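PDB 3PBP: nucleoporin NUP82 from Saccharomyces cerevisiae, which serves as a structural component of the nuclear pore complex, its N-terminal domain, the part in this model, containing the region that interacts with NUP116. Local coordinates for residues D176-D184 and C196-F206; I287-Y295 and L348-L356. The protein carries 1 engineered substitution. All coordinates share one frame; numbering follows the deposited sequence.

Interaction 1. Residues D176-D184 and C196-F206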
loop_
_atom_site.group_PDB
_atom_site.type_symbol
_atom_site.label_atom_id
_atom_site.label_comp_id
_atom_site.label_asym_id
_atom_site.label_seq_id
_atom_site.Cartn_x
_atom_site.Cartn_y
_atom_site.Cartn_z
ATOM N N ASP A 176 0.770 -13.915 -9.432
ATOM C CA ASP A 176 1.189 -12.514 -9.378
ATOM C C ASP A 176 1.012 -11.603 -10.597
ATOM O O ASP A 176 1.970 -10.963 -11.034
ATOM C CB ASP A 176 2.655 -12.450 -8.930
ATOM C CG ASP A 176 3.016 -13.552 -7.942
ATOM O OD1 ASP A 176 2.271 -13.746 -6.953
ATOM O OD2 ASP A 176 4.056 -14.220 -8.159
ATOM N N ALA A 177 -0.199 -11.520 -11.135
ATOM C CA ALA A 177 -0.427 -10.625 -12.266
ATOM C C ALA A 177 -0.188 -9.195 -11.753
ATOM O O ALA A 177 0.561 -8.411 -12.351
ATOM C CB ALA A 177 -1.857 -10.775 -12.777
ATOM N N ARG A 178 -0.830 -8.884 -10.626
ATOM C CA ARG A 178 -0.730 -7.585 -9.940
ATOM C C ARG A 178 -0.868 -7.901 -8.436
ATOM O O ARG A 178 -1.017 -9.075 -8.059
ATOM C CB ARG A 178 -1.875 -6.668 -10.369
ATOM C CG ARG A 178 -3.222 -7.364 -10.218
ATOM C CD ARG A 178 -4.362 -6.411 -9.974
ATOM N NE ARG A 178 -5.454 -7.111 -9.308
ATOM C CZ ARG A 178 -6.497 -6.514 -8.750
ATOM N NH1 ARG A 178 -6.602 -5.194 -8.778
ATOM N NH2 ARG A 178 -7.425 -7.237 -8.145
ATOM N N VAL A 179 -0.840 -6.878 -7.580
ATOM C CA VAL A 179 -0.960 -7.125 -6.143
ATOM C C VAL A 179 -2.391 -7.454 -5.718
ATOM O O VAL A 179 -3.304 -6.651 -5.908
ATOM C CB VAL A 179 -0.486 -5.925 -5.317
ATOM C CG1 VAL A 179 -0.403 -6.309 -3.852
ATOM C CG2 VAL A 179 0.846 -5.454 -5.821
ATOM N N ASN A 180 -2.571 -8.632 -5.129
ATOM C CA ASN A 180 -3.877 -9.088 -4.669
ATOM C C ASN A 180 -3.886 -9.317 -3.172
ATOM O O ASN A 180 -2.836 -9.455 -2.550
ATOM C CB ASN A 180 -4.259 -10.392 -5.371
ATOM C CG ASN A 180 -4.566 -10.191 -6.847
ATOM O OD1 ASN A 180 -5.639 -9.687 -7.202
ATOM N ND2 ASN A 180 -3.620 -10.564 -7.717
ATOM N N ASP A 181 -5.084 -9.350 -2.599
ATOM C CA ASP A 181 -5.264 -9.577 -1.168
ATOM C C ASP A 181 -4.583 -8.550 -0.258
ATOM O O ASP A 181 -3.851 -8.916 0.662
ATOM C CB ASP A 181 -4.767 -10.979 -0.815
ATOM C CG ASP A 181 -5.390 -12.062 -1.698
ATOM O OD1 ASP A 181 -6.580 -12.405 -1.483
ATOM O OD2 ASP A 181 -4.692 -12.563 -2.615
ATOM N N ILE A 182 -4.830 -7.269 -0.501
ATOM C CA ILE A 182 -4.246 -6.219 0.320
ATOM C C ILE A 182 -5.039 -6.112 1.622
ATOM O O ILE A 182 -6.254 -5.972 1.589
ATOM C CB ILE A 182 -4.293 -4.875 -0.419
ATOM C CG1 ILE A 182 -3.652 -5.035 -1.799
ATOM C CG2 ILE A 182 -3.575 -3.817 0.383
ATOM C CD1 ILE A 182 -3.602 -3.777 -2.628
ATOM N N THR A 183 -4.363 -6.187 2.764
ATOM C CA THR A 183 -5.040 -6.090 4.060
ATOM C C THR A 183 -4.910 -4.702 4.636
ATOM O O THR A 183 -5.778 -4.264 5.396
ATOM C CB THR A 183 -4.422 -6.981 5.152
ATOM O OG1 THR A 183 -4.141 -8.269 4.617
ATOM C CG2 THR A 183 -5.384 -7.117 6.338
ATOM N N ASP A 184 -3.807 -4.030 4.311
ATOM C CA ASP A 184 -3.553 -2.709 4.861
ATOM C C ASP A 184 -2.724 -1.835 3.935
ATOM O O ASP A 184 -2.057 -2.303 3.019
ATOM C CB ASP A 184 -2.866 -2.853 6.226
ATOM C CG ASP A 184 -3.068 -1.641 7.125
ATOM O OD1 ASP A 184 -3.809 -0.716 6.743
ATOM O OD2 ASP A 184 -2.481 -1.616 8.228
ATOM N N CYS A 196 2.025 -1.260 0.701
ATOM C CA CYS A 196 0.849 -2.129 0.739
ATOM C C CYS A 196 1.221 -3.451 1.355
ATOM O O CYS A 196 2.224 -4.043 0.975
ATOM C CB CYS A 196 0.331 -2.404 -0.671
ATOM S SG CYS A 196 -0.105 -0.907 -1.567
ATOM N N LEU A 197 0.418 -3.910 2.301
ATOM C CA LEU A 197 0.646 -5.199 2.945
ATOM C C LEU A 197 -0.388 -6.179 2.382
ATOM O O LEU A 197 -1.583 -6.023 2.621
ATOM C CB LEU A 197 0.460 -5.080 4.451
ATOM C CG LEU A 197 0.695 -6.369 5.239
ATOM C CD1 LEU A 197 2.179 -6.683 5.259
ATOM C CD2 LEU A 197 0.176 -6.218 6.654
ATOM N N ASN A 198 0.062 -7.181 1.629
ATOM C CA ASN A 198 -0.866 -8.149 1.054
ATOM C C ASN A 198 -0.754 -9.522 1.733
ATOM O O ASN A 198 0.199 -9.789 2.474
ATOM C CB ASN A 198 -0.645 -8.251 -0.463
ATOM C CG ASN A 198 0.291 -9.358 -0.840
ATOM O OD1 ASN A 198 1.287 -9.606 -0.162
ATOM N ND2 ASN A 198 -0.009 -10.030 -1.938
ATOM N N THR A 199 -1.730 -10.386 1.470
ATOM C CA THR A 199 -1.779 -11.698 2.095
ATOM C C THR A 199 -1.604 -12.926 1.211
ATOM O O THR A 199 -1.376 -14.029 1.723
ATOM C CB THR A 199 -3.086 -11.833 2.851
ATOM O OG1 THR A 199 -3.102 -10.871 3.907
ATOM C CG2 THR A 199 -3.235 -13.227 3.437
ATOM N N THR A 200 -1.706 -12.744 -0.103
ATOM C CA THR A 200 -1.566 -13.855 -1.043
ATOM C C THR A 200 -0.645 -14.992 -0.574
ATOM O O THR A 200 -0.980 -16.165 -0.728
ATOM C CB THR A 200 -1.045 -13.370 -2.409
ATOM O OG1 THR A 200 -1.829 -12.255 -2.854
ATOM C CG2 THR A 200 -1.130 -14.492 -3.433
ATOM N N GLU A 201 0.507 -14.652 0.005
ATOM C CA GLU A 201 1.452 -15.667 0.447
ATOM C C GLU A 201 1.865 -15.527 1.893
ATOM O O GLU A 201 3.045 -15.624 2.215
ATOM C CB GLU A 201 2.701 -15.631 -0.431
ATOM C CG GLU A 201 2.445 -15.998 -1.881
ATOM C CD GLU A 201 3.581 -15.568 -2.804
ATOM O OE1 GLU A 201 4.755 -15.879 -2.496
ATOM O OE2 GLU A 201 3.298 -14.923 -3.844
ATOM N N GLY A 202 0.897 -15.304 2.770
ATOM C CA GLY A 202 1.214 -15.177 4.177
ATOM C C GLY A 202 1.566 -13.766 4.593
ATOM O O GLY A 202 1.563 -13.451 5.787
ATOM N N GLY A 203 1.876 -12.910 3.624
ATOM C CA GLY A 203 2.220 -11.541 3.953
ATOM C C GLY A 203 3.464 -11.023 3.262
ATOM O O GLY A 203 4.557 -11.568 3.404
ATOM N N ASP A 204 3.287 -9.954 2.500
ATOM C CA ASP A 204 4.387 -9.331 1.788
ATOM C C ASP A 204 4.172 -7.826 1.689
ATOM O O ASP A 204 3.086 -7.328 1.969
ATOM C CB ASP A 204 4.521 -9.945 0.397
ATOM C CG ASP A 204 5.323 -11.239 0.412
ATOM O OD1 ASP A 204 6.545 -11.182 0.723
ATOM O OD2 ASP A 204 4.727 -12.309 0.118
ATOM N N ILE A 205 5.215 -7.101 1.308
ATOM C CA ILE A 205 5.112 -5.663 1.184
ATOM C C ILE A 205 5.370 -5.210 -0.254
ATOM O O ILE A 205 6.323 -5.630 -0.894
ATOM C CB ILE A 205 6.104 -4.957 2.141
ATOM C CG1 ILE A 205 5.742 -5.303 3.583
ATOM C CG2 ILE A 205 6.089 -3.458 1.897
ATOM C CD1 ILE A 205 6.703 -4.793 4.601
ATOM N N PHE A 206 4.487 -4.369 -0.770
ATOM C CA PHE A 206 4.665 -3.838 -2.105
ATOM C C PHE A 206 4.669 -2.335 -1.925
ATOM O O PHE A 206 4.406 -1.833 -0.821
ATOM C CB PHE A 206 3.525 -4.274 -3.032
ATOM C CG PHE A 206 3.530 -5.749 -3.342
ATOM C CD1 PHE A 206 3.147 -6.687 -2.378
ATOM C CD2 PHE A 206 3.974 -6.205 -4.572
ATOM C CE1 PHE A 206 3.214 -8.059 -2.639
ATOM C CE2 PHE A 206 4.043 -7.576 -4.841
ATOM C CZ PHE A 206 3.665 -8.502 -3.870
#

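Interaction 2. Residues I287-Y295 and L348-L356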
loop_
_atom_site.group_PDB
_atom_site.type_symbol
_atom_site.label_atom_id
_atom_site.label_comp_id
_atom_site.label_asym_id
_atom_site.label_seq_id
_atom_site.Cartn_x
_atom_site.Cartn_y
_atom_site.Cartn_z
ATOM N N ILE A 287 12.420 -9.132 2.799
ATOM C CA ILE A 287 12.452 -8.847 4.240
ATOM C C ILE A 287 13.544 -9.741 4.806
ATOM O O ILE A 287 13.314 -10.910 5.088
ATOM C CB ILE A 287 11.106 -9.176 4.941
ATOM C CG1 ILE A 287 9.970 -8.346 4.328
ATOM C CG2 ILE A 287 11.213 -8.878 6.429
ATOM C CD1 ILE A 287 8.625 -8.596 4.956
ATOM N N ASN A 288 14.735 -9.177 4.971
ATOM C CA ASN A 288 15.887 -9.929 5.437
ATOM C C ASN A 288 16.402 -9.520 6.816
ATOM O O ASN A 288 16.691 -8.350 7.059
ATOM C CB ASN A 288 17.005 -9.755 4.418
ATOM C CG ASN A 288 18.095 -10.784 4.562
ATOM O OD1 ASN A 288 18.205 -11.455 5.581
ATOM N ND2 ASN A 288 18.919 -10.903 3.539
ATOM N N PRO A 289 16.539 -10.482 7.743
ATOM C CA PRO A 289 16.253 -11.915 7.617
ATOM C C PRO A 289 14.854 -12.253 8.134
ATOM O O PRO A 289 14.536 -11.973 9.285
ATOM C CB PRO A 289 17.342 -12.540 8.472
ATOM C CG PRO A 289 17.425 -11.564 9.628
ATOM C CD PRO A 289 17.379 -10.217 8.933
ATOM N N PHE A 290 14.027 -12.867 7.296
ATOM C CA PHE A 290 12.672 -13.220 7.703
ATOM C C PHE A 290 12.608 -14.359 8.718
ATOM O O PHE A 290 13.146 -15.440 8.482
ATOM C CB PHE A 290 11.833 -13.603 6.493
ATOM C CG PHE A 290 10.381 -13.737 6.809
ATOM C CD1 PHE A 290 9.643 -12.624 7.211
ATOM C CD2 PHE A 290 9.756 -14.973 6.759
ATOM C CE1 PHE A 290 8.297 -12.740 7.567
ATOM C CE2 PHE A 290 8.411 -15.101 7.112
ATOM C CZ PHE A 290 7.678 -13.977 7.519
ATOM N N PRO A 291 11.929 -14.133 9.860
ATOM C CA PRO A 291 11.763 -15.112 10.948
ATOM C C PRO A 291 11.056 -16.370 10.467
ATOM O O PRO A 291 9.950 -16.293 9.927
ATOM C CB PRO A 291 10.912 -14.358 11.973
ATOM C CG PRO A 291 11.234 -12.920 11.706
ATOM C CD PRO A 291 11.249 -12.872 10.200
ATOM N N GLY A 292 11.679 -17.522 10.677
ATOM C CA GLY A 292 11.078 -18.768 10.241
ATOM C C GLY A 292 9.682 -19.071 10.767
ATOM O O GLY A 292 8.837 -19.550 10.017
ATOM N N GLU A 293 9.431 -18.790 12.042
ATOM C CA GLU A 293 8.129 -19.080 12.634
ATOM C C GLU A 293 6.991 -18.490 11.838
ATOM O O GLU A 293 5.994 -19.156 11.557
ATOM C CB GLU A 293 8.011 -18.516 14.053
ATOM C CG GLU A 293 9.109 -18.881 15.029
ATOM C CD GLU A 293 8.712 -18.559 16.474
ATOM O OE1 GLU A 293 8.312 -17.404 16.751
ATOM O OE2 GLU A 293 8.796 -19.463 17.337
ATOM N N LEU A 294 7.153 -17.219 11.490
ATOM C CA LEU A 294 6.137 -16.455 10.772
ATOM C C LEU A 294 5.625 -17.023 9.451
ATOM O O LEU A 294 4.594 -16.577 8.943
ATOM C CB LEU A 294 6.632 -15.014 10.590
ATOM C CG LEU A 294 6.901 -14.339 11.945
ATOM C CD1 LEU A 294 7.670 -13.042 11.749
ATOM C CD2 LEU A 294 5.587 -14.093 12.672
ATOM N N TYR A 295 6.326 -18.003 8.890
ATOM C CA TYR A 295 5.865 -18.594 7.642
ATOM C C TYR A 295 4.539 -19.311 7.903
ATOM O O TYR A 295 3.772 -19.573 6.975
ATOM C CB TYR A 295 6.902 -19.575 7.093
ATOM C CG TYR A 295 7.964 -18.930 6.229
ATOM C CD1 TYR A 295 7.628 -18.316 5.023
ATOM C CD2 TYR A 295 9.309 -18.932 6.614
ATOM C CE1 TYR A 295 8.601 -17.717 4.222
ATOM C CE2 TYR A 295 10.285 -18.336 5.816
ATOM C CZ TYR A 295 9.922 -17.731 4.625
ATOM O OH TYR A 295 10.878 -17.132 3.840
ATOM N N LEU A 348 14.119 -4.484 2.608
ATOM C CA LEU A 348 13.857 -4.181 4.002
ATOM C C LEU A 348 14.691 -5.130 4.861
ATOM O O LEU A 348 14.889 -6.302 4.527
ATOM C CB LEU A 348 12.384 -4.372 4.333
ATOM C CG LEU A 348 11.423 -3.320 3.813
ATOM C CD1 LEU A 348 10.017 -3.737 4.168
ATOM C CD2 LEU A 348 11.766 -1.971 4.421
ATOM N N VAL A 349 15.166 -4.618 5.980
ATOM C CA VAL A 349 15.981 -5.396 6.884
ATOM C C VAL A 349 15.305 -5.478 8.246
ATOM O O VAL A 349 14.761 -4.490 8.718
ATOM C CB VAL A 349 17.369 -4.733 7.014
ATOM C CG1 VAL A 349 18.176 -5.401 8.089
ATOM C CG2 VAL A 349 18.097 -4.826 5.688
ATOM N N LEU A 350 15.338 -6.653 8.870
ATOM C CA LEU A 350 14.730 -6.843 10.191
ATOM C C LEU A 350 15.647 -6.326 11.281
ATOM O O LEU A 350 16.799 -6.733 11.351
ATOM C CB LEU A 350 14.463 -8.325 10.470
ATOM C CG LEU A 350 13.823 -8.617 11.832
ATOM C CD1 LEU A 350 12.311 -8.689 11.679
ATOM C CD2 LEU A 350 14.332 -9.923 12.374
ATOM N N ILE A 351 15.135 -5.438 12.127
ATOM C CA ILE A 351 15.918 -4.885 13.232
ATOM C C ILE A 351 15.552 -5.574 14.539
ATOM O O ILE A 351 16.409 -5.825 15.376
ATOM C CB ILE A 351 15.674 -3.378 13.394
ATOM C CG1 ILE A 351 16.317 -2.617 12.231
ATOM C CG2 ILE A 351 16.251 -2.902 14.704
ATOM C CD1 ILE A 351 16.079 -1.117 12.265
ATOM N N GLU A 352 14.271 -5.876 14.707
ATOM C CA GLU A 352 13.794 -6.542 15.909
ATOM C C GLU A 352 12.407 -7.178 15.736
ATOM O O GLU A 352 11.629 -6.806 14.852
ATOM C CB GLU A 352 13.750 -5.548 17.079
ATOM C CG GLU A 352 12.691 -5.901 18.128
ATOM C CD GLU A 352 12.649 -4.946 19.295
ATOM O OE1 GLU A 352 12.625 -3.719 19.053
ATOM O OE2 GLU A 352 12.627 -5.435 20.450
ATOM N N ARG A 353 12.118 -8.154 16.586
ATOM C CA ARG A 353 10.825 -8.804 16.587
ATOM C C ARG A 353 10.251 -8.692 18.014
ATOM O O ARG A 353 10.961 -8.896 19.005
ATOM C CB ARG A 353 10.952 -10.265 16.181
ATOM C CG ARG A 353 9.603 -10.934 16.032
ATOM C CD ARG A 353 9.729 -12.400 15.792
ATOM N NE ARG A 353 8.411 -12.999 15.665
ATOM C CZ ARG A 353 8.198 -14.309 15.609
ATOM N NH1 ARG A 353 9.227 -15.146 15.672
ATOM N NH2 ARG A 353 6.963 -14.781 15.488
ATOM N N VAL A 354 8.970 -8.348 18.111
ATOM C CA VAL A 354 8.313 -8.194 19.401
ATOM C C VAL A 354 7.101 -9.110 19.483
ATOM O O VAL A 354 6.140 -8.938 18.729
ATOM C CB VAL A 354 7.854 -6.730 19.612
ATOM C CG1 VAL A 354 7.121 -6.589 20.935
ATOM C CG2 VAL A 354 9.054 -5.798 19.566
ATOM N N LYS A 355 7.151 -10.094 20.381
ATOM C CA LYS A 355 6.024 -11.009 20.558
ATOM C C LYS A 355 5.195 -10.515 21.734
ATOM O O LYS A 355 5.665 -10.499 22.873
ATOM C CB LYS A 355 6.510 -12.433 20.836
ATOM C CG LYS A 355 7.393 -13.019 19.752
ATOM C CD LYS A 355 7.794 -14.455 20.075
ATOM C CE LYS A 355 8.810 -14.980 19.067
ATOM N NZ LYS A 355 9.264 -16.362 19.375
ATOM N N LEU A 356 3.964 -10.099 21.452
ATOM C CA LEU A 356 3.068 -9.588 22.486
ATOM C C LEU A 356 2.112 -10.685 22.936
ATOM O O LEU A 356 1.348 -10.505 23.888
ATOM C CB LEU A 356 2.276 -8.387 21.953
ATOM C CG LEU A 356 3.104 -7.237 21.364
ATOM C CD1 LEU A 356 2.181 -6.211 20.735
ATOM C CD2 LEU A 356 3.966 -6.610 22.456
#

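Interaction 1. Residues D176-D184 and C196-F206
One face of the Phe206 ring carries the side chain of Val179, whose CG1 sits 3.8 Å above the ring plane and toward the rim; at 4.1 Å from CG1 to the ring centroid, 20° off the normal, this is a CH-pi contact. The second branch shares that face: Val179 has CG1 anti to the backbone N (chi1 -170°), and this spreads CG1 and CG2 over the CD1 and CD2 sides of the ring. A second flat group in the contact, the Asn198 amide, points ND2 at the carbonyl of Asn180, an N-H...O bond of 2.9 Å from ND2 to Asn180 O, with the acceptor 16° out of the amide plane.

Ile182 and Asn198 form a non-hydrogen-bonded antiparallel pair, and Asp184 with Leu197 a hydrogen-bonded one. The one-residue shift between them is a classic beta bulge: two residues, Thr183 and Asp184, stand across from the single Leu197, whose O takes a 2.8 Å bond from Thr183 N and a weak one from Asp184 N. This is the hairpin of strands 182-187 and 194-198, in a small antiparallel sheet consistent with a blade of a beta-propeller.

Where the strands give way to loop, threonine hydroxyls add bonds. Thr200 OG1 donates to Asp181 OD2 on its anti side (2.9 Å), the two side chains crossing at about a right angle, and Thr199 OG1 meets Thr183 OG1 at 2.9 Å. The Asp184 carboxylate turns away from residues 196-206 to a salt bridge with Lys129. Asp176, which packs on Lys64 of the NUP116 chain, brings OD1 to 3.5 Å from Glu201 OE2, a close approach of like charges.

Interaction 2. Residues I287-Y295 and L348-L356
Ile287 and Asn288 run parallel to Leu348 and Val349, with Asn288 N bonded to Leu348 O at 2.9 Å, and Leu350 N to Asn288 O. This pairing makes strand 286-288 the outermost strand that this chain gives to a mixed five-stranded sheet, otherwise an antiparallel meander, consistent with a propeller blade; the NUP116 chain bonds to the backbone of Ile287. A cis peptide follows at Pro289, whose CD packs against Leu350 CB at 3.8 Å.

Further along, the extended Arg353 chain, with CG anti to the backbone N (chi1 -174°), carries its guanidinium between Leu294 CG on one face (3.5 Å above the plane) and Lys355 CE on the opposite one. Arg353 NH2 also forms a salt bridge with Asp321, and NE a hydrogen bond with Ser323. The carboxylate of Glu293 stands nearly perpendicular to the guanidinium, at 84°, and its OE1 takes a salt bridge from Arg353 NH1 at 2.7 Å. Replacing Arg353 by alanine would probably leave Asp321 without this mate, Glu293 with Lys355 alone across the contact, and Leu294 without the flat surface it lies on. Lys355 NZ reaches Glu293 OE1 on the syn side at 3.0 Å, from the same face of the carboxylate as Arg353 NH1, which comes on the anti side.

From the N terminus, interaction 1 comes first: 11 residues separate its segments, and it closes the turn between strands 182-187 and 194-198. The chain then passes through helices 220-235 and 243-262 before interaction 2 opens; this contact closes a 52-residue loop holding three antiparallel strands of its sheet. The two are therefore in series, neither nested nor crossed. They still meet in space: their centres are about 17 Å apart, and Ile205 CD1 lies 3.5 Å from Leu348 CD1. A backbone bond between Ile205 and Phe285 ties strand 204-208 to the residue just before strand 286-288. Lys98 of the NUP116 chain touches both, by a salt bridge to Asp204 and a hydrogen bond between its backbone N and Tyr295 OH.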